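Local atomic coordinates of uncharacterized protein MJ0754 (Methanocaldococcus jannaschii, PDB entry 3Q4N), a protein that is of unknown function but adopts a ferritin-like four-helix bundle and binds metal, probably at a dinuclear centre. Residues 22-27 and 118-123; 27-32 and 72-77. One frame throughout, in Å; residues are numbered along the deposited sequence.

Interaction 1 of 2, residues 22-27 and 118-123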
# COMPACT_ATOMS: atom_id res chain seq x y z
N ILE B 22 -3.46 -15.94 -2.86
CA ILE B 22 -4.75 -15.81 -2.17
C ILE B 22 -5.25 -14.37 -2.24
O ILE B 22 -6.42 -14.11 -2.58
CB ILE B 22 -4.70 -16.25 -0.68
CG1 ILE B 22 -4.59 -17.75 -0.53
CG2 ILE B 22 -5.95 -15.85 0.05
CD1 ILE B 22 -3.27 -18.22 -0.01
N GLU B 23 -4.37 -13.43 -1.94
CA GLU B 23 -4.80 -12.05 -1.74
C GLU B 23 -5.19 -11.44 -3.06
O GLU B 23 -6.21 -10.72 -3.16
CB GLU B 23 -3.68 -11.24 -1.09
CG GLU B 23 -4.18 -10.16 -0.13
CD GLU B 23 -3.04 -9.29 0.39
OE1 GLU B 23 -2.79 -9.32 1.64
OE2 GLU B 23 -2.39 -8.59 -0.44
N MET B 24 -4.38 -11.74 -4.08
CA MET B 24 -4.58 -11.23 -5.41
C MET B 24 -5.83 -11.79 -6.05
O MET B 24 -6.51 -11.10 -6.80
CB MET B 24 -3.38 -11.55 -6.26
CG MET B 24 -2.20 -10.61 -6.02
SD MET B 24 -2.58 -8.84 -6.00
CE MET B 24 -3.41 -8.53 -7.54
N ARG B 25 -6.14 -13.05 -5.75
CA ARG B 25 -7.38 -13.68 -6.23
C ARG B 25 -8.56 -12.86 -5.73
O ARG B 25 -9.46 -12.54 -6.50
CB ARG B 25 -7.49 -15.12 -5.72
CG ARG B 25 -8.86 -15.80 -5.92
CD ARG B 25 -9.06 -16.31 -7.36
NE ARG B 25 -10.35 -16.98 -7.55
CZ ARG B 25 -11.01 -17.00 -8.71
NH1 ARG B 25 -10.51 -16.40 -9.79
NH2 ARG B 25 -12.17 -17.62 -8.80
N GLU B 26 -8.54 -12.51 -4.45
CA GLU B 26 -9.60 -11.67 -3.94
C GLU B 26 -9.46 -10.19 -4.28
O GLU B 26 -10.46 -9.47 -4.32
CB GLU B 26 -9.81 -11.86 -2.46
CG GLU B 26 -11.20 -12.39 -2.15
CD GLU B 26 -11.27 -13.19 -0.86
OE1 GLU B 26 -10.31 -13.12 -0.05
OE2 GLU B 26 -12.31 -13.88 -0.68
N GLU B 27 -8.24 -9.74 -4.55
CA GLU B 27 -8.08 -8.35 -4.92
C GLU B 27 -8.82 -8.05 -6.21
O GLU B 27 -9.57 -7.07 -6.25
CB GLU B 27 -6.63 -7.92 -4.96
CG GLU B 27 -6.48 -6.42 -4.71
CD GLU B 27 -5.11 -6.03 -4.13
OE1 GLU B 27 -4.40 -5.20 -4.77
OE2 GLU B 27 -4.74 -6.54 -3.05
N ALA B 118 0.09 -1.28 -7.37
CA ALA B 118 0.96 -1.16 -6.21
C ALA B 118 1.21 -2.53 -5.60
O ALA B 118 2.36 -2.94 -5.33
CB ALA B 118 0.35 -0.22 -5.17
N ASP B 119 0.12 -3.26 -5.39
CA ASP B 119 0.21 -4.54 -4.72
C ASP B 119 0.80 -5.57 -5.67
O ASP B 119 1.61 -6.40 -5.27
CB ASP B 119 -1.15 -4.90 -4.13
CG ASP B 119 -1.62 -3.85 -3.09
OD1 ASP B 119 -0.84 -2.91 -2.81
OD2 ASP B 119 -2.74 -3.94 -2.55
N LEU B 120 0.47 -5.46 -6.94
CA LEU B 120 1.14 -6.24 -7.95
C LEU B 120 2.64 -6.07 -7.86
O LEU B 120 3.35 -7.05 -7.79
CB LEU B 120 0.62 -5.88 -9.35
CG LEU B 120 -0.73 -6.51 -9.73
CD1 LEU B 120 -1.31 -5.91 -10.97
CD2 LEU B 120 -0.64 -8.03 -9.90
N GLU B 121 3.13 -4.83 -7.84
CA GLU B 121 4.58 -4.60 -7.75
C GLU B 121 5.06 -5.17 -6.42
O GLU B 121 6.01 -5.95 -6.39
CB GLU B 121 4.95 -3.10 -7.86
CG GLU B 121 5.20 -2.55 -9.28
CD GLU B 121 4.95 -1.01 -9.41
OE1 GLU B 121 5.22 -0.24 -8.46
OE2 GLU B 121 4.48 -0.56 -10.49
N LYS B 122 4.37 -4.81 -5.34
CA LYS B 122 4.64 -5.33 -4.00
C LYS B 122 4.84 -6.84 -4.03
O LYS B 122 5.84 -7.34 -3.51
CB LYS B 122 3.48 -4.95 -3.08
CG LYS B 122 3.40 -5.60 -1.72
CD LYS B 122 2.01 -5.29 -1.16
CE LYS B 122 1.89 -5.55 0.34
NZ LYS B 122 1.47 -6.96 0.73
N TRP B 123 3.91 -7.56 -4.67
CA TRP B 123 3.95 -9.03 -4.74
C TRP B 123 4.98 -9.64 -5.70
O TRP B 123 5.61 -10.65 -5.37
CB TRP B 123 2.56 -9.58 -5.06
CG TRP B 123 1.58 -9.48 -3.92
CD1 TRP B 123 0.37 -8.84 -3.92
CD2 TRP B 123 1.72 -10.06 -2.61
NE1 TRP B 123 -0.24 -8.97 -2.70
CE2 TRP B 123 0.56 -9.71 -1.88
CE3 TRP B 123 2.71 -10.83 -1.99
CZ2 TRP B 123 0.37 -10.10 -0.56
CZ3 TRP B 123 2.51 -11.23 -0.67
CH2 TRP B 123 1.35 -10.86 0.03
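Asp119 and Glu27 open the contact between two antiparallel helices of a ferritin-like four-helix bundle; the axes of segments 22-27 and 118-123 approach to 11.3 Å and run at 165° to each other. Asp119 OD2 comes within 3.0 Å of Glu27 OE1, and both are acceptors. The two side chains cross at about a right angle, with carboxylate planes turned 78° apart, and Asp116 also touches Glu27. A cluster of acidic side chains between bundle helices is consistent with the ferritin-like fold. Next, Leu120 offers CD2 to Met24 CE at 3.7 Å. The Met24 chain is bent, and chi3 of -55° turns CE toward the leucine branch, while SD lies 3.6 Å from Trp123 CD1, a Met-aromatic contact oblique to the indole. Tyr136 of helix 130-155 touches both Met24 and Trp123. Lys122 folds its NZ over one face of the Trp123 ring, near the rim, and remains 4.4 Å from Glu23 OE2, beyond salt-bridge range. Glu23 crosses the indole at about a right angle, its OE1 held by Lys86. Its OE2 sits at the ring edge, where Trp123 NE1 gives it a weak, bent hydrogen bond of 3.1 Å. An alanine in place of Trp123 would probably leave OE2 without this donor and open a gap beside Met24 SD. Glu23 CD lies in the ring plane, 3.6 Å from Trp123 CZ2.

Interaction 2 of 2, residues 27-32 and 72-77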
# COMPACT_ATOMS: atom_id res chain seq x y z
N GLU B 27 -8.24 -9.74 -4.55
CA GLU B 27 -8.08 -8.35 -4.92
C GLU B 27 -8.82 -8.05 -6.21
O GLU B 27 -9.57 -7.07 -6.25
CB GLU B 27 -6.63 -7.92 -4.96
CG GLU B 27 -6.48 -6.42 -4.71
CD GLU B 27 -5.11 -6.03 -4.13
OE1 GLU B 27 -4.40 -5.20 -4.77
OE2 GLU B 27 -4.74 -6.54 -3.05
N GLU B 28 -8.65 -8.90 -7.24
CA GLU B 28 -9.26 -8.72 -8.57
C GLU B 28 -10.78 -8.85 -8.53
O GLU B 28 -11.51 -8.29 -9.36
CB GLU B 28 -8.69 -9.73 -9.57
CG GLU B 28 -7.16 -9.70 -9.74
CD GLU B 28 -6.61 -8.48 -10.53
OE1 GLU B 28 -6.98 -8.27 -11.70
OE2 GLU B 28 -5.76 -7.73 -9.98
N LYS B 29 -11.26 -9.61 -7.56
CA LYS B 29 -12.68 -9.76 -7.38
C LYS B 29 -13.28 -8.47 -6.82
O LYS B 29 -14.36 -8.03 -7.25
CB LYS B 29 -12.99 -10.96 -6.49
CG LYS B 29 -14.47 -11.18 -6.32
CD LYS B 29 -14.81 -12.49 -5.64
CE LYS B 29 -16.29 -12.53 -5.36
NZ LYS B 29 -16.65 -11.61 -4.26
N LEU B 30 -12.58 -7.85 -5.88
CA LEU B 30 -12.98 -6.53 -5.40
C LEU B 30 -13.23 -5.60 -6.59
O LEU B 30 -14.34 -5.08 -6.78
CB LEU B 30 -11.92 -5.94 -4.47
CG LEU B 30 -12.11 -4.47 -4.08
CD1 LEU B 30 -13.50 -4.21 -3.50
CD2 LEU B 30 -11.01 -4.03 -3.12
N ALA B 31 -12.18 -5.40 -7.38
CA ALA B 31 -12.26 -4.61 -8.59
C ALA B 31 -13.52 -4.99 -9.38
O ALA B 31 -14.33 -4.14 -9.69
CB ALA B 31 -11.02 -4.85 -9.43
N ARG B 32 -13.69 -6.28 -9.66
CA ARG B 32 -14.81 -6.70 -10.45
C ARG B 32 -16.16 -6.35 -9.80
O ARG B 32 -17.03 -5.72 -10.42
CB ARG B 32 -14.70 -8.18 -10.80
CG ARG B 32 -15.73 -8.63 -11.84
CD ARG B 32 -16.15 -10.12 -11.70
NE ARG B 32 -16.72 -10.44 -10.38
CZ ARG B 32 -16.90 -11.67 -9.91
NH1 ARG B 32 -16.56 -12.73 -10.65
NH2 ARG B 32 -17.41 -11.85 -8.69
N ASP B 72 -8.70 -22.29 -2.59
CA ASP B 72 -9.26 -21.04 -3.12
C ASP B 72 -10.09 -20.24 -2.07
O ASP B 72 -10.91 -20.83 -1.36
CB ASP B 72 -10.13 -21.38 -4.33
CG ASP B 72 -10.75 -20.18 -4.98
OD1 ASP B 72 -11.17 -19.25 -4.27
OD2 ASP B 72 -10.85 -20.17 -6.23
N PRO B 73 -9.86 -18.91 -1.97
CA PRO B 73 -10.59 -18.10 -1.00
C PRO B 73 -11.98 -17.69 -1.44
O PRO B 73 -12.83 -17.46 -0.57
CB PRO B 73 -9.70 -16.87 -0.83
CG PRO B 73 -8.94 -16.75 -2.08
CD PRO B 73 -8.81 -18.13 -2.65
N VAL B 74 -12.23 -17.58 -2.74
CA VAL B 74 -13.56 -17.24 -3.27
C VAL B 74 -14.50 -18.44 -3.19
O VAL B 74 -14.81 -19.08 -4.21
CB VAL B 74 -13.57 -16.72 -4.74
CG1 VAL B 74 -14.80 -15.87 -4.97
CG2 VAL B 74 -12.33 -15.93 -5.09
N LYS B 75 -14.93 -18.77 -1.97
CA LYS B 75 -15.92 -19.81 -1.77
C LYS B 75 -17.27 -19.34 -2.34
O LYS B 75 -17.78 -19.94 -3.30
CB LYS B 75 -15.99 -20.21 -0.28
CG LYS B 75 -15.11 -21.43 0.11
CD LYS B 75 -13.88 -21.11 0.98
CE LYS B 75 -13.25 -22.41 1.55
NZ LYS B 75 -11.76 -22.36 1.75
N ASN B 76 -17.81 -18.24 -1.80
CA ASN B 76 -19.04 -17.62 -2.32
C ASN B 76 -18.75 -16.58 -3.42
O ASN B 76 -18.12 -15.55 -3.15
CB ASN B 76 -19.82 -16.99 -1.15
CG ASN B 76 -21.14 -16.35 -1.57
OD1 ASN B 76 -21.59 -16.49 -2.71
ND2 ASN B 76 -21.77 -15.66 -0.63
N ASP B 77 -19.19 -16.86 -4.65
CA ASP B 77 -18.92 -15.96 -5.78
C ASP B 77 -19.62 -14.59 -5.72
O ASP B 77 -19.15 -13.61 -6.32
CB ASP B 77 -19.23 -16.62 -7.12
CG ASP B 77 -19.07 -15.64 -8.29
OD1 ASP B 77 -20.09 -15.05 -8.71
OD2 ASP B 77 -17.92 -15.41 -8.76
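An inverse gamma turn centred on Val74, in the loop that follows helix 45-68, rests on helix 15-42 through Lys29, while Asp77 farther along the loop meets Arg32. Val74 CG1 lies against the aliphatic part of the lysine, 3.4 Å from Lys29 CD. The lysine chain runs extended to CE, which comes 3.2 Å from Asp77 O, and only then bends, chi4 of -72° swinging NZ aside. That ammonium group has its polar partners just past the loop segment and on its own helix: the carbonyls of Ser78 and Val81, and Asp33. Phe82 adds a cation-pi contact. The side chains of Arg32 and Asp77 cross at about a right angle. Asp77 OD2 lies at the edge of the guanidinium, in its plane, and forms a long salt bridge of 3.6 Å to Arg32 NH1; the carboxylate itself is turned 67° from that plane. NH1 also donates to Gln55 of helix 45-68, so one group addresses helix and loop together. Within the loop, Val74 N makes a weak hydrogen bond to Asp72 OD1. Lys75 N to Pro73 O, also weak at 2.8 Å, closes the gamma turn, and the Val74 backbone, with phi negative (-76°) and psi positive, makes it the inverse form.

Helix 15-42 is the common element, entered first through 22-27 and then through 27-32, with Glu27 belonging to both segments. From its later turns the chain passes through helix 45-68 to the loop at 72-77, where interaction 2 closes the shorter excursion, 39 intervening residues, most of them helical. It then continues through helix 85-98 into helix 102-125, where interaction 1 closes a longer one of 90 residues. Interaction 2 is thus nested inside interaction 1, without crossing it. Their centres are 12 Å apart, and Arg25 bridges them by packing on Val74 and pairing weakly with Asp72. One binds helix to helix, the other helix to connecting loop.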